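Local atomic coordinates of ADP-ribosylglycohydrolase (Thermus thermophilus, PDB entry 2YZV), a protein that belongs to the ADP-ribosylglycohydrolase family, built almost wholly of helices and loops, and holds a pair of magnesium ions. Residues A[243-248]-A[253-258]; A[216-221]-A[225-230]. All coordinates share one frame; numbering follows the deposited sequence.

Contact 1: A[243-248]-A[253-258]. With MG (magnesium ion), chain B; MG (magnesium ion), chain C.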
ATOM      1  N   ARG A 243       3.958   2.117 -14.585  1.00 10.34           N
ATOM      2  CA  ARG A 243       5.293   2.278 -15.153  1.00 10.15           C
ATOM      3  C   ARG A 243       5.912   3.594 -14.690  1.00  9.87           C
ATOM      4  O   ARG A 243       7.109   3.660 -14.428  1.00 10.00           O
ATOM      5  CB  ARG A 243       5.239   2.197 -16.681  1.00 13.16           C
ATOM      6  CG  ARG A 243       5.072   0.772 -17.169  1.00 15.41           C
ATOM      7  CD  ARG A 243       4.801   0.695 -18.654  1.00 20.48           C
ATOM      8  NE  ARG A 243       4.698  -0.693 -19.092  1.00 25.47           N
ATOM      9  CZ  ARG A 243       4.182  -1.075 -20.255  1.00 28.03           C
ATOM     10  NH1 ARG A 243       3.712  -0.168 -21.101  1.00 28.42           N
ATOM     11  NH2 ARG A 243       4.144  -2.361 -20.574  1.00 28.55           N
ATOM     12  N   LEU A 244       5.103   4.644 -14.579  1.00 10.12           N
ATOM     13  CA  LEU A 244       5.631   5.921 -14.113  1.00 10.36           C
ATOM     14  C   LEU A 244       6.139   5.764 -12.686  1.00  9.82           C
ATOM     15  O   LEU A 244       7.216   6.243 -12.340  1.00 11.65           O
ATOM     16  CB  LEU A 244       4.551   7.009 -14.138  1.00 10.97           C
ATOM     17  CG  LEU A 244       4.132   7.553 -15.503  1.00 12.12           C
ATOM     18  CD1 LEU A 244       3.101   8.658 -15.297  1.00 13.16           C
ATOM     19  CD2 LEU A 244       5.347   8.091 -16.244  1.00 12.99           C
ATOM     20  N   ALA A 245       5.359   5.074 -11.863  1.00 10.11           N
ATOM     21  CA  ALA A 245       5.729   4.881 -10.468  1.00  9.68           C
ATOM     22  C   ALA A 245       7.017   4.098 -10.259  1.00 10.33           C
ATOM     23  O   ALA A 245       7.916   4.549  -9.548  1.00  9.95           O
ATOM     24  CB  ALA A 245       4.587   4.197  -9.716  1.00  9.48           C
ATOM     25  N   VAL A 246       7.119   2.927 -10.869  1.00 10.42           N
ATOM     26  CA  VAL A 246       8.310   2.124 -10.651  1.00 11.10           C
ATOM     27  C   VAL A 246       9.565   2.675 -11.305  1.00 11.47           C
ATOM     28  O   VAL A 246      10.662   2.454 -10.802  1.00 10.54           O
ATOM     29  CB  VAL A 246       8.099   0.648 -11.077  1.00 12.61           C
ATOM     30  CG1 VAL A 246       6.936   0.053 -10.294  1.00 13.55           C
ATOM     31  CG2 VAL A 246       7.866   0.548 -12.568  1.00 14.06           C
ATOM     32  N   ASN A 247       9.417   3.417 -12.397  1.00 11.07           N
ATOM     33  CA  ASN A 247      10.591   3.961 -13.055  1.00 11.17           C
ATOM     34  C   ASN A 247      11.224   5.152 -12.344  1.00 11.58           C
ATOM     35  O   ASN A 247      12.186   5.742 -12.837  1.00 13.70           O
ATOM     36  CB  ASN A 247      10.280   4.259 -14.522  1.00 12.45           C
ATOM     37  CG  ASN A 247      10.353   3.008 -15.376  1.00 13.80           C
ATOM     38  OD1 ASN A 247      11.443   2.478 -15.627  1.00 13.34           O
ATOM     39  ND2 ASN A 247       9.198   2.507 -15.799  1.00 13.46           N
ATOM     40  N   LEU A 248      10.688   5.494 -11.175  1.00 11.37           N
ATOM     41  CA  LEU A 248      11.262   6.564 -10.367  1.00 12.03           C
ATOM     42  C   LEU A 248      12.451   5.943  -9.647  1.00 12.68           C
ATOM     43  O   LEU A 248      13.306   6.642  -9.112  1.00 12.48           O
ATOM     44  CB  LEU A 248      10.266   7.056  -9.321  1.00 12.60           C
ATOM     45  CG  LEU A 248       9.053   7.843  -9.803  1.00 12.21           C
ATOM     46  CD1 LEU A 248       8.145   8.105  -8.616  1.00 10.84           C
ATOM     47  CD2 LEU A 248       9.491   9.152 -10.447  1.00 12.94           C
ATOM     48  N   ASP A 253       9.536  -0.674  -5.062  1.00  9.67           N
ATOM     49  CA  ASP A 253       8.597  -1.727  -4.699  1.00 10.32           C
ATOM     50  C   ASP A 253       7.449  -1.143  -3.881  1.00 10.49           C
ATOM     51  O   ASP A 253       6.288  -1.489  -4.088  1.00 11.06           O
ATOM     52  CB  ASP A 253       9.290  -2.837  -3.894  1.00 12.02           C
ATOM     53  CG  ASP A 253       9.968  -2.326  -2.633  1.00 15.72           C
ATOM     54  OD1 ASP A 253       9.951  -3.052  -1.618  1.00 16.93           O
ATOM     55  OD2 ASP A 253      10.535  -1.216  -2.650  1.00 15.51           O
ATOM     56  N   THR A 254       7.777  -0.239  -2.968  1.00 10.58           N
ATOM     57  CA  THR A 254       6.765   0.359  -2.112  1.00 11.11           C
ATOM     58  C   THR A 254       5.968   1.463  -2.799  1.00  9.94           C
ATOM     59  O   THR A 254       4.765   1.591  -2.574  1.00 10.71           O
ATOM     60  CB  THR A 254       7.400   0.876  -0.824  1.00 11.37           C
ATOM     61  OG1 THR A 254       8.143  -0.190  -0.217  1.00 15.53           O
ATOM     62  CG2 THR A 254       6.323   1.351   0.148  1.00 13.61           C
ATOM     63  N   VAL A 255       6.624   2.266  -3.633  1.00  9.54           N
ATOM     64  CA  VAL A 255       5.895   3.304  -4.357  1.00  8.80           C
ATOM     65  C   VAL A 255       4.955   2.557  -5.302  1.00  8.89           C
ATOM     66  O   VAL A 255       3.795   2.930  -5.469  1.00  8.58           O
ATOM     67  CB  VAL A 255       6.845   4.216  -5.168  1.00  8.02           C
ATOM     68  CG1 VAL A 255       6.041   5.110  -6.108  1.00 11.87           C
ATOM     69  CG2 VAL A 255       7.662   5.073  -4.217  1.00 10.14           C
ATOM     70  N   GLY A 256       5.461   1.488  -5.910  1.00  7.94           N
ATOM     71  CA  GLY A 256       4.634   0.693  -6.798  1.00  8.08           C
ATOM     72  C   GLY A 256       3.459   0.065  -6.061  1.00  7.99           C
ATOM     73  O   GLY A 256       2.343   0.018  -6.584  1.00  8.98           O
ATOM     74  N   ALA A 257       3.697  -0.414  -4.844  1.00  8.89           N
ATOM     75  CA  ALA A 257       2.633  -1.042  -4.060  1.00  7.85           C
ATOM     76  C   ALA A 257       1.558  -0.045  -3.642  1.00  8.07           C
ATOM     77  O   ALA A 257       0.373  -0.377  -3.631  1.00  7.67           O
ATOM     78  CB  ALA A 257       3.216  -1.719  -2.830  1.00 10.24           C
ATOM     79  N   VAL A 258       1.961   1.172  -3.291  1.00  9.19           N
ATOM     80  CA  VAL A 258       0.985   2.183  -2.883  1.00  7.96           C
ATOM     81  C   VAL A 258       0.175   2.611  -4.104  1.00  8.34           C
ATOM     82  O   VAL A 258      -1.050   2.705  -4.036  1.00  7.55           O
ATOM     83  CB  VAL A 258       1.682   3.393  -2.226  1.00  9.04           C
ATOM     84  CG1 VAL A 258       0.671   4.497  -1.913  1.00  9.17           C
ATOM     85  CG2 VAL A 258       2.357   2.937  -0.932  1.00 11.05           C
TER
HETATM   86 MG    MG B 501      10.385  -0.895  -0.151  1.00 18.38          MG
HETATM   87 MG    MG C 502       9.510  -4.307  -0.149  1.00 30.04          MG

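Contact 2: A[216-221]-A[225-230]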
ATOM      1  N   GLU A 216      13.082  10.784  -7.283  1.00 18.47           N
ATOM      2  CA  GLU A 216      13.344   9.382  -6.968  1.00 20.06           C
ATOM      3  C   GLU A 216      12.162   8.812  -6.192  1.00 19.04           C
ATOM      4  O   GLU A 216      11.272   9.556  -5.789  1.00 18.97           O
ATOM      5  CB  GLU A 216      14.621   9.233  -6.131  1.00 24.66           C
ATOM      6  CG  GLU A 216      14.440   9.415  -4.630  1.00 31.62           C
ATOM      7  CD  GLU A 216      14.203  10.854  -4.218  1.00 35.10           C
ATOM      8  OE1 GLU A 216      14.040  11.099  -3.003  1.00 38.99           O
ATOM      9  OE2 GLU A 216      14.185  11.740  -5.101  1.00 38.72           O
ATOM     10  N   GLY A 217      12.146   7.496  -6.002  1.00 16.94           N
ATOM     11  CA  GLY A 217      11.071   6.877  -5.242  1.00 15.42           C
ATOM     12  C   GLY A 217      11.467   6.966  -3.778  1.00 14.36           C
ATOM     13  O   GLY A 217      12.375   6.251  -3.353  1.00 13.70           O
ATOM     14  N   PRO A 218      10.806   7.823  -2.980  1.00 14.74           N
ATOM     15  CA  PRO A 218      11.114   8.001  -1.556  1.00 15.40           C
ATOM     16  C   PRO A 218      10.670   6.884  -0.620  1.00 15.14           C
ATOM     17  O   PRO A 218       9.687   6.190  -0.883  1.00 15.41           O
ATOM     18  CB  PRO A 218      10.407   9.315  -1.196  1.00 15.67           C
ATOM     19  CG  PRO A 218       9.994   9.920  -2.528  1.00 17.85           C
ATOM     20  CD  PRO A 218       9.714   8.724  -3.379  1.00 14.58           C
ATOM     21  N   GLY A 219      11.402   6.745   0.481  1.00 14.17           N
ATOM     22  CA  GLY A 219      11.077   5.757   1.495  1.00 14.33           C
ATOM     23  C   GLY A 219      10.303   6.446   2.610  1.00 13.04           C
ATOM     24  O   GLY A 219       9.626   5.802   3.405  1.00 15.60           O
ATOM     25  N   TYR A 220      10.406   7.772   2.651  1.00 11.47           N
ATOM     26  CA  TYR A 220       9.729   8.607   3.645  1.00 11.70           C
ATOM     27  C   TYR A 220       8.232   8.576   3.318  1.00 10.81           C
ATOM     28  O   TYR A 220       7.847   8.866   2.194  1.00 11.84           O
ATOM     29  CB  TYR A 220      10.300  10.027   3.540  1.00 11.44           C
ATOM     30  CG  TYR A 220       9.749  11.058   4.494  1.00 11.77           C
ATOM     31  CD1 TYR A 220       9.732  10.835   5.871  1.00 12.21           C
ATOM     32  CD2 TYR A 220       9.307  12.293   4.021  1.00 12.55           C
ATOM     33  CE1 TYR A 220       9.295  11.819   6.755  1.00 12.48           C
ATOM     34  CE2 TYR A 220       8.870  13.285   4.893  1.00 12.62           C
ATOM     35  CZ  TYR A 220       8.867  13.041   6.259  1.00 13.37           C
ATOM     36  OH  TYR A 220       8.436  14.021   7.120  1.00 14.86           O
ATOM     37  N   ALA A 221       7.397   8.232   4.300  1.00 10.75           N
ATOM     38  CA  ALA A 221       5.950   8.120   4.078  1.00 10.37           C
ATOM     39  C   ALA A 221       5.287   9.228   3.258  1.00 10.33           C
ATOM     40  O   ALA A 221       4.600   8.942   2.279  1.00  8.46           O
ATOM     41  CB  ALA A 221       5.218   7.949   5.415  1.00 12.22           C
ATOM     42  N   LEU A 225       3.759   8.587  -0.554  1.00  9.18           N
ATOM     43  CA  LEU A 225       2.379   8.898  -0.889  1.00  8.87           C
ATOM     44  C   LEU A 225       2.350   9.874  -2.062  1.00  9.26           C
ATOM     45  O   LEU A 225       1.593   9.689  -3.016  1.00  8.35           O
ATOM     46  CB  LEU A 225       1.668   9.514   0.323  1.00  9.02           C
ATOM     47  CG  LEU A 225       0.202   9.903   0.117  1.00  9.88           C
ATOM     48  CD1 LEU A 225      -0.615   8.683  -0.284  1.00 11.09           C
ATOM     49  CD2 LEU A 225      -0.338  10.508   1.409  1.00 10.88           C
ATOM     50  N   ALA A 226       3.190  10.903  -2.000  1.00  8.86           N
ATOM     51  CA  ALA A 226       3.240  11.907  -3.062  1.00  9.66           C
ATOM     52  C   ALA A 226       3.641  11.313  -4.411  1.00  9.42           C
ATOM     53  O   ALA A 226       3.129  11.724  -5.453  1.00 10.18           O
ATOM     54  CB  ALA A 226       4.206  13.025  -2.676  1.00 10.04           C
ATOM     55  N   ALA A 227       4.560  10.350  -4.392  1.00  7.92           N
ATOM     56  CA  ALA A 227       5.013   9.718  -5.628  1.00  8.36           C
ATOM     57  C   ALA A 227       3.896   8.882  -6.239  1.00  8.66           C
ATOM     58  O   ALA A 227       3.718   8.855  -7.460  1.00  7.81           O
ATOM     59  CB  ALA A 227       6.238   8.841  -5.354  1.00  8.09           C
ATOM     60  N   ALA A 228       3.145   8.193  -5.387  1.00  7.94           N
ATOM     61  CA  ALA A 228       2.044   7.366  -5.859  1.00  9.04           C
ATOM     62  C   ALA A 228       0.946   8.258  -6.429  1.00  8.78           C
ATOM     63  O   ALA A 228       0.361   7.949  -7.466  1.00  9.12           O
ATOM     64  CB  ALA A 228       1.494   6.518  -4.712  1.00  9.63           C
ATOM     65  N   LEU A 229       0.675   9.372  -5.754  1.00  9.42           N
ATOM     66  CA  LEU A 229      -0.353  10.296  -6.219  1.00  9.34           C
ATOM     67  C   LEU A 229       0.045  10.926  -7.554  1.00  9.09           C
ATOM     68  O   LEU A 229      -0.799  11.151  -8.416  1.00  9.01           O
ATOM     69  CB  LEU A 229      -0.609  11.384  -5.172  1.00  9.10           C
ATOM     70  CG  LEU A 229      -1.395  10.924  -3.941  1.00  9.76           C
ATOM     71  CD1 LEU A 229      -1.441  12.042  -2.910  1.00  9.52           C
ATOM     72  CD2 LEU A 229      -2.810  10.524  -4.355  1.00 12.38           C
ATOM     73  N   TRP A 230       1.332  11.212  -7.724  1.00 10.13           N
ATOM     74  CA  TRP A 230       1.814  11.789  -8.973  1.00  9.54           C
ATOM     75  C   TRP A 230       1.595  10.801 -10.119  1.00  8.87           C
ATOM     76  O   TRP A 230       1.085  11.162 -11.177  1.00  8.33           O
ATOM     77  CB  TRP A 230       3.306  12.109  -8.855  1.00  8.97           C
ATOM     78  CG  TRP A 230       3.972  12.348 -10.168  1.00 10.35           C
ATOM     79  CD1 TRP A 230       3.907  13.480 -10.934  1.00 11.88           C
ATOM     80  CD2 TRP A 230       4.777  11.415 -10.897  1.00 11.99           C
ATOM     81  NE1 TRP A 230       4.623  13.306 -12.095  1.00 13.26           N
ATOM     82  CE2 TRP A 230       5.167  12.047 -12.099  1.00 12.01           C
ATOM     83  CE3 TRP A 230       5.206  10.102 -10.651  1.00 11.75           C
ATOM     84  CZ2 TRP A 230       5.967  11.411 -13.058  1.00 12.56           C
ATOM     85  CZ3 TRP A 230       6.004   9.468 -11.605  1.00 12.97           C
ATOM     86  CH2 TRP A 230       6.373  10.127 -12.793  1.00 13.77           C
TER

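Contact 1: A[243-248]-A[253-258]
Asp253 OD1 is shared by two metals. It lies 2.0 Å from the magnesium ion of chain C and, more loosely, 2.6 Å from the magnesium ion of chain B. OD2 of the same carboxylate also binds the chain B ion. Asp253 CB points away from 243-248; with chi1 57° its CG sits between the backbone N and the carbonyl carbon. Thr254 OG1 reaches the chain B ion at 2.4 Å. Asp251 completes the protein ligands of that ion; Thr56 and Asp58 do so for the chain C ion.

On the other side of helix 252-267 the contact is apolar. With CG1 anti to the backbone N (chi1 169°), Val255 packs that methyl on Ala245 CB at 4.0 Å and, more loosely, on Leu248 CD1. Val246 CG1 rests on Gly256 CA at 4.2 Å. Gly256 has no side chain to hold that methyl off, and the CA atoms of Val246 and Gly256 are 5.5 Å apart.

Within 243-248, Arg243 O accepts from Asn247 N and from Asn247 ND2 (2.8 Å), which approach from opposite faces of its plane. The two donors hold the Asn247 side chain against the last turn of helix 238-246. The buried aliphatic face thus fixes the helix that carries the metal ligands Asp253 and Thr254.

Contact 2: A[216-221]-A[225-230]
The indole of Trp230 has Ala227 O at its edge, in the ring plane, with ring atom CE3 3.7 Å from that oxygen. Ala227 also carries the methyl that meets the loop. Its CB lies 4.0 Å from Pro218 CD, at the corner of the proline ring next to the ring nitrogen. The two meet as small apolar surfaces, and both CB atoms are directed across the contact. The Trp230 ring itself lies at the far end of the segment, against Ala213 and Pro214.

The polar link is in the backbone. Leu225 N donates to Ala221 O over 3.0 Å. The bond is almost straight, with an N-H...O angle of 169°, and the C=O...N angle of 161° sets the donor nearly in line with the carbonyl. It is an i to i+4 bond in the first turn of helix 221-234. Leu225 CB sits beside the same oxygen at 3.6 Å. The leucine side chain then runs off with CG anti to the backbone N (chi1 180°), to meet the neighbouring helices.

Tyr220 stands at the N-cap position. Thr224 OG1 is hydrogen-bonded to Tyr220 O and to Pro218 O, which ties the loop to the first turn. Tyr220 OH is hydrogen-bonded to Glu163 OE2.

Segment 216-221 is the loop that leads into helix 221-234, and Pro218 packs back against the helix through Ala227. Helix 162-179 receives Ala221, Leu225 and Leu229. Helix 200-209 is touched by Tyr220, Leu225 and Ala226. Helix 252-267 meets Ala227, Ala228 and Leu229. Helix 221-234 thus packs against helices 162-179, 200-209 and 252-267, and Trp230 also meets helix 238-246.

Contact 2 closes before contact 1 opens along the chain, and their centres lie about 8 Å apart. Helix 221-234, of contact 2, packs on both segments of contact 1. Val255 CG1 meets Ala227 CB at 3.8 Å, so Ala227 CB touches both Val255 and Pro218. One turn further along helix 252-267, Val258 CG1 touches Ala228 CB at 3.5 Å. Trp230 packs on Leu244 and Leu248, with CZ3 3.5 Å from Leu244 O and 3.7 Å from Leu248 CD2. The magnesium pair belongs to contact 1. Contact 2 comes near it through its loop: the Pro218 side chain is about 10 Å from a magnesium ion, and a backbone hydrogen bond links Gly217 with Asp251, a ligand of the chain B ion.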